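PDB 2I1S: plasmid pRiA4b Orf3-like domain-containing protein from Methanosarcina mazei, which is of unknown function but belongs to the family of proteins resembling ORF-3 of plasmid pRiA4b. Local coordinates for residues L102-Y105 against W111-K114; K7-K12 against A88-Y93. One frame throughout, in Å; residues are numbered along the deposited sequence.

Interaction 1: L102-Y105 against W111-K114; sequences LYTY and WQVK
Val113 N donates to Tyr103 O over 2.7 Å, and the return bond from Tyr103 N to Val113 O makes these two a hydrogen-bonded pair of an antiparallel beta hairpin. Both donors lie in the carbonyl planes. Gln112 CA adds a CA-H...O contact to Tyr103 O at 3.2 Å, so that carbonyl is met twice. Toward the turn Tyr105 N gives 2.9 Å to Trp111 O, whereas the bond back from Trp111 N to Tyr105 O is weak, bent to 134° at the hydrogen.

The face carrying Tyr103, Tyr105, Trp111 and Val113 is buried, which suits aromatic and branched apolar side chains. Val113 CG2 meets the edge of the Tyr103 ring near its plane, 3.8 Å from CD2, and Trp111 CD1 comes obliquely to Tyr105 CD2. Both tyrosines reach on to polar partners, Tyr103 OH to His38 and Gln42 and Tyr105 OH to Glu142, while Trp47 packs against the rings of Tyr105 and Trp111.

The other face, partly exposed, takes side chains of mixed character. Leu102 turns its CG away from its own N (chi1 -176°), and CD2 then lies 3.6 Å from Gln112 NE2. One water joins the facing residues Thr104 and Gln112, 2.7 Å from Thr104 OG1 and accepting from Gln112 NE2.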
loop_
_atom_site.group_PDB
_atom_site.type_symbol
_atom_site.label_atom_id
_atom_site.label_comp_id
_atom_site.label_asym_id
_atom_site.label_seq_id
_atom_site.Cartn_x
_atom_site.Cartn_y
_atom_site.Cartn_z
ATOM N N LEU A 102 -7.580 3.760 -5.572
ATOM C CA LEU A 102 -7.400 2.327 -5.361
ATOM C C LEU A 102 -6.126 1.793 -6.060
ATOM O O LEU A 102 -5.937 1.982 -7.263
ATOM C CB LEU A 102 -8.632 1.558 -5.807
ATOM C CG LEU A 102 -8.557 0.045 -5.527
ATOM C CD1 LEU A 102 -8.655 -0.306 -4.024
ATOM C CD2 LEU A 102 -9.648 -0.665 -6.371
ATOM N N TYR A 103 -5.286 1.117 -5.297
ATOM C CA TYR A 103 -4.064 0.479 -5.803
ATOM C C TYR A 103 -4.231 -1.029 -5.770
ATOM O O TYR A 103 -4.475 -1.594 -4.715
ATOM C CB TYR A 103 -2.885 0.876 -4.909
ATOM C CG TYR A 103 -1.545 0.223 -5.166
ATOM C CD1 TYR A 103 -0.698 0.677 -6.174
ATOM C CD2 TYR A 103 -1.081 -0.802 -4.353
ATOM C CE1 TYR A 103 0.571 0.105 -6.386
ATOM C CE2 TYR A 103 0.195 -1.382 -4.551
ATOM C CZ TYR A 103 1.022 -0.922 -5.562
ATOM O OH TYR A 103 2.313 -1.466 -5.731
ATOM N N THR A 104 -4.084 -1.667 -6.918
ATOM C CA THR A 104 -4.051 -3.117 -7.016
ATOM C C THR A 104 -2.611 -3.587 -7.336
ATOM O O THR A 104 -1.931 -3.046 -8.214
ATOM C CB THR A 104 -5.074 -3.620 -8.090
ATOM O OG1 THR A 104 -6.381 -3.112 -7.777
ATOM C CG2 THR A 104 -5.131 -5.170 -8.164
ATOM N N TYR A 105 -2.149 -4.583 -6.588
ATOM C CA TYR A 105 -0.854 -5.184 -6.780
ATOM C C TYR A 105 -1.056 -6.708 -6.781
ATOM O O TYR A 105 -1.715 -7.253 -5.878
ATOM C CB TYR A 105 0.100 -4.743 -5.660
ATOM C CG TYR A 105 1.393 -5.536 -5.616
ATOM C CD1 TYR A 105 2.298 -5.494 -6.706
ATOM C CD2 TYR A 105 1.700 -6.366 -4.522
ATOM C CE1 TYR A 105 3.499 -6.234 -6.702
ATOM C CE2 TYR A 105 2.895 -7.101 -4.494
ATOM C CZ TYR A 105 3.792 -7.043 -5.616
ATOM O OH TYR A 105 4.999 -7.757 -5.640
ATOM N N TRP A 111 -4.271 -8.074 -4.423
ATOM C CA TRP A 111 -4.147 -7.210 -3.253
ATOM C C TRP A 111 -4.588 -5.826 -3.622
ATOM O O TRP A 111 -4.159 -5.283 -4.654
ATOM C CB TRP A 111 -2.689 -7.141 -2.749
ATOM C CG TRP A 111 -2.069 -8.495 -2.405
ATOM C CD1 TRP A 111 -0.970 -9.046 -2.982
ATOM C CD2 TRP A 111 -2.507 -9.425 -1.392
ATOM N NE1 TRP A 111 -0.704 -10.273 -2.421
ATOM C CE2 TRP A 111 -1.619 -10.528 -1.434
ATOM C CE3 TRP A 111 -3.569 -9.438 -0.463
ATOM C CZ2 TRP A 111 -1.750 -11.646 -0.571
ATOM C CZ3 TRP A 111 -3.716 -10.541 0.387
ATOM C CH2 TRP A 111 -2.792 -11.635 0.338
ATOM N N GLN A 112 -5.390 -5.231 -2.746
ATOM C CA GLN A 112 -5.879 -3.865 -2.958
ATOM C C GLN A 112 -5.586 -3.008 -1.778
ATOM O O GLN A 112 -5.927 -3.343 -0.637
ATOM C CB GLN A 112 -7.366 -3.873 -3.250
ATOM C CG GLN A 112 -7.711 -4.530 -4.600
ATOM C CD GLN A 112 -9.186 -4.653 -4.802
ATOM O OE1 GLN A 112 -9.909 -5.065 -3.909
ATOM N NE2 GLN A 112 -9.650 -4.293 -5.980
ATOM N N VAL A 113 -4.947 -1.888 -2.050
ATOM C CA VAL A 113 -4.638 -0.930 -1.022
ATOM C C VAL A 113 -5.472 0.327 -1.280
ATOM O O VAL A 113 -5.425 0.859 -2.381
ATOM C CB VAL A 113 -3.147 -0.587 -1.024
ATOM C CG1 VAL A 113 -2.844 0.493 0.066
ATOM C CG2 VAL A 113 -2.293 -1.860 -0.864
ATOM N N LYS A 114 -6.254 0.762 -0.284
ATOM C CA LYS A 114 -6.948 2.057 -0.338
ATOM C C LYS A 114 -5.960 3.140 0.008
ATOM O O LYS A 114 -5.191 3.034 0.985
ATOM C CB LYS A 114 -8.107 2.141 0.652
ATOM C CG LYS A 114 -9.344 1.355 0.347
ATOM C CD LYS A 114 -10.328 1.529 1.554
ATOM C CE LYS A 114 -11.838 1.402 1.179
ATOM N NZ LYS A 114 -12.336 -0.003 1.327
HETATM O O HOH W 1 -8.672 -3.924 -8.861
#

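Interaction 2: K7-K12 against A88-Y93; sequences KVYHLK and AKLSDY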
loop_
_atom_site.group_PDB
_atom_site.type_symbol
_atom_site.label_atom_id
_atom_site.label_comp_id
_atom_site.label_asym_id
_atom_site.label_seq_id
_atom_site.Cartn_x
_atom_site.Cartn_y
_atom_site.Cartn_z
ATOM N N LYS A 7 5.028 21.354 -0.035
ATOM C CA LYS A 7 4.056 20.610 0.803
ATOM C C LYS A 7 4.258 19.086 0.803
ATOM O O LYS A 7 4.860 18.514 -0.136
ATOM C CB LYS A 7 2.609 20.945 0.389
ATOM C CG LYS A 7 2.450 22.368 -0.209
ATOM C CD LYS A 7 1.033 22.922 -0.094
ATOM C CE LYS A 7 0.813 23.679 1.240
ATOM N NZ LYS A 7 1.764 24.830 1.417
ATOM N N VAL A 8 3.781 18.436 1.867
ATOM C CA VAL A 8 3.711 16.976 1.903
ATOM C C VAL A 8 2.272 16.426 2.073
ATOM O O VAL A 8 1.447 16.980 2.801
ATOM C CB VAL A 8 4.734 16.343 2.890
ATOM C CG1 VAL A 8 6.126 16.743 2.492
ATOM C CG2 VAL A 8 4.483 16.761 4.286
ATOM N N TYR A 9 1.984 15.341 1.364
ATOM C CA TYR A 9 0.698 14.655 1.453
ATOM C C TYR A 9 0.763 13.591 2.563
ATOM O O TYR A 9 1.596 12.679 2.492
ATOM C CB TYR A 9 0.381 14.022 0.092
ATOM C CG TYR A 9 0.077 15.016 -1.043
ATOM C CD1 TYR A 9 0.208 16.406 -0.850
ATOM C CD2 TYR A 9 -0.356 14.555 -2.304
ATOM C CE1 TYR A 9 -0.087 17.319 -1.869
ATOM C CE2 TYR A 9 -0.656 15.447 -3.333
ATOM C CZ TYR A 9 -0.518 16.842 -3.110
ATOM O OH TYR A 9 -0.802 17.756 -4.137
ATOM N N HIS A 10 -0.099 13.729 3.585
ATOM C CA HIS A 10 -0.299 12.709 4.624
ATOM C C HIS A 10 -1.357 11.695 4.157
ATOM O O HIS A 10 -2.571 12.019 4.076
ATOM C CB HIS A 10 -0.715 13.337 5.962
ATOM C CG HIS A 10 0.216 14.415 6.435
ATOM N ND1 HIS A 10 0.685 14.481 7.731
ATOM C CD2 HIS A 10 0.771 15.470 5.786
ATOM C CE1 HIS A 10 1.487 15.528 7.861
ATOM N NE2 HIS A 10 1.560 16.141 6.693
ATOM N N LEU A 11 -0.881 10.477 3.845
ATOM C CA LEU A 11 -1.692 9.443 3.205
ATOM C C LEU A 11 -1.976 8.331 4.181
ATOM O O LEU A 11 -1.075 7.933 4.911
ATOM C CB LEU A 11 -0.932 8.857 1.996
ATOM C CG LEU A 11 -0.591 9.833 0.863
ATOM C CD1 LEU A 11 0.213 9.109 -0.233
ATOM C CD2 LEU A 11 -1.844 10.564 0.254
ATOM N N LYS A 12 -3.202 7.818 4.221
ATOM C CA LYS A 12 -3.392 6.508 4.849
ATOM C C LYS A 12 -3.485 5.453 3.774
ATOM O O LYS A 12 -4.073 5.683 2.715
ATOM C CB LYS A 12 -4.623 6.463 5.731
ATOM C CG LYS A 12 -4.687 5.239 6.624
ATOM C CD LYS A 12 -5.968 5.255 7.415
ATOM C CE LYS A 12 -6.120 3.914 8.120
ATOM N NZ LYS A 12 -7.439 3.706 8.767
ATOM N N ALA A 88 2.040 10.806 -14.603
ATOM C CA ALA A 88 0.959 11.228 -13.705
ATOM C C ALA A 88 1.530 11.671 -12.362
ATOM O O ALA A 88 2.307 10.933 -11.720
ATOM C CB ALA A 88 -0.030 10.120 -13.525
ATOM N N LYS A 89 1.177 12.891 -11.960
ATOM C CA LYS A 89 1.646 13.469 -10.707
ATOM C C LYS A 89 0.546 13.356 -9.653
ATOM O O LYS A 89 -0.618 13.548 -9.978
ATOM C CB LYS A 89 2.015 14.938 -10.936
ATOM C CG LYS A 89 3.288 15.158 -11.775
ATOM C CD LYS A 89 4.564 14.877 -10.940
ATOM C CE LYS A 89 5.756 15.813 -11.285
ATOM N NZ LYS A 89 6.736 15.199 -12.250
ATOM N N LEU A 90 0.893 13.048 -8.402
ATOM C CA LEU A 90 -0.118 13.018 -7.319
ATOM C C LEU A 90 -0.904 14.315 -7.230
ATOM O O LEU A 90 -2.136 14.288 -7.068
ATOM C CB LEU A 90 0.511 12.744 -5.949
ATOM C CG LEU A 90 1.276 11.435 -5.768
ATOM C CD1 LEU A 90 1.662 11.255 -4.288
ATOM C CD2 LEU A 90 0.484 10.264 -6.278
ATOM N N SER A 91 -0.173 15.430 -7.355
ATOM C CA SER A 91 -0.690 16.804 -7.295
ATOM C C SER A 91 -1.685 17.172 -8.398
ATOM O O SER A 91 -2.386 18.170 -8.292
ATOM C CB SER A 91 0.473 17.807 -7.291
ATOM O OG SER A 91 1.074 17.947 -8.574
ATOM N N ASP A 92 -1.733 16.370 -9.454
ATOM C CA ASP A 92 -2.736 16.531 -10.499
ATOM C C ASP A 92 -4.049 15.806 -10.180
ATOM O O ASP A 92 -5.082 16.096 -10.801
ATOM C CB ASP A 92 -2.173 16.036 -11.824
ATOM C CG ASP A 92 -1.160 17.015 -12.428
ATOM O OD1 ASP A 92 -1.349 18.253 -12.286
ATOM O OD2 ASP A 92 -0.172 16.534 -13.039
ATOM N N TYR A 93 -4.006 14.886 -9.210
ATOM C CA TYR A 93 -5.152 14.035 -8.865
ATOM C C TYR A 93 -5.715 14.207 -7.453
ATOM O O TYR A 93 -6.928 14.372 -7.281
ATOM C CB TYR A 93 -4.804 12.567 -9.068
ATOM C CG TYR A 93 -4.838 12.119 -10.507
ATOM C CD1 TYR A 93 -5.997 11.608 -11.060
ATOM C CD2 TYR A 93 -3.696 12.177 -11.296
ATOM C CE1 TYR A 93 -6.035 11.189 -12.369
ATOM C CE2 TYR A 93 -3.719 11.765 -12.614
ATOM C CZ TYR A 93 -4.894 11.275 -13.155
ATOM O OH TYR A 93 -4.932 10.853 -14.470
#
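Tyr9 reaches from its strand to the short, weakly bonded helix at about residues 90-93, and its ring bridges a gap that leaves the nearest CA atoms, those of Tyr9 and Leu90, 9.0 Å apart. The length of a tyrosine suits this span, since its ring and hydroxyl both make contacts at the far end. CG lies anti to the carbonyl carbon (chi1 -69°), and the side chains of Tyr9 and Leu90 lie antiparallel as they pass.

The closely enclosed part is buried and apolar. Tyr9 CE2 rests 3.9 Å from Leu90 CB, which comes obliquely to the ring. Leu90, a compact branched side chain, also packs on Phe34 and Leu37 of helix 34-44, and Leu11 of the strand touches Leu37 too. Leu117 and Ile120 of strand 111-122 also touch the tyrosine.

The solvent side is at Ser91, which is exposed, although its contacts are short: Tyr9 OH is 3.3 Å from Ser91 CA and 3.4 Å from its CB. The small serine side chain probably helps the phenol approach the backbone so closely. The turn is held from within, by Tyr93 N giving 2.9 Å to Leu90 O.

No hydrogen bond or salt bridge crosses between the segments, which implies that they are joined by van der Waals and hydrophobic contact, with the hydroxyl lying against carbon.

In the fold
From the N terminus, strand 7-15 comes first, and its residues 7-12 meet residues 88-93 only after 75 intervening residues; interaction 2 thus closes a long loop that takes in helix 34-44 and strands 22-29, 53-58, 65-69 and 82-84. The chain then passes into strand 100-105, turns, and returns as strand 111-122, so that interaction 1 closes a loop of five residues. The two loops follow in series, neither nesting nor crossing. Interaction 1 joins two strands consecutive in the chain within the mixed sheet, whereas interaction 2 ties a short helix to it. Strands 7-15 and 111-122 lie side by side there, although the contact centres are about 16 Å apart.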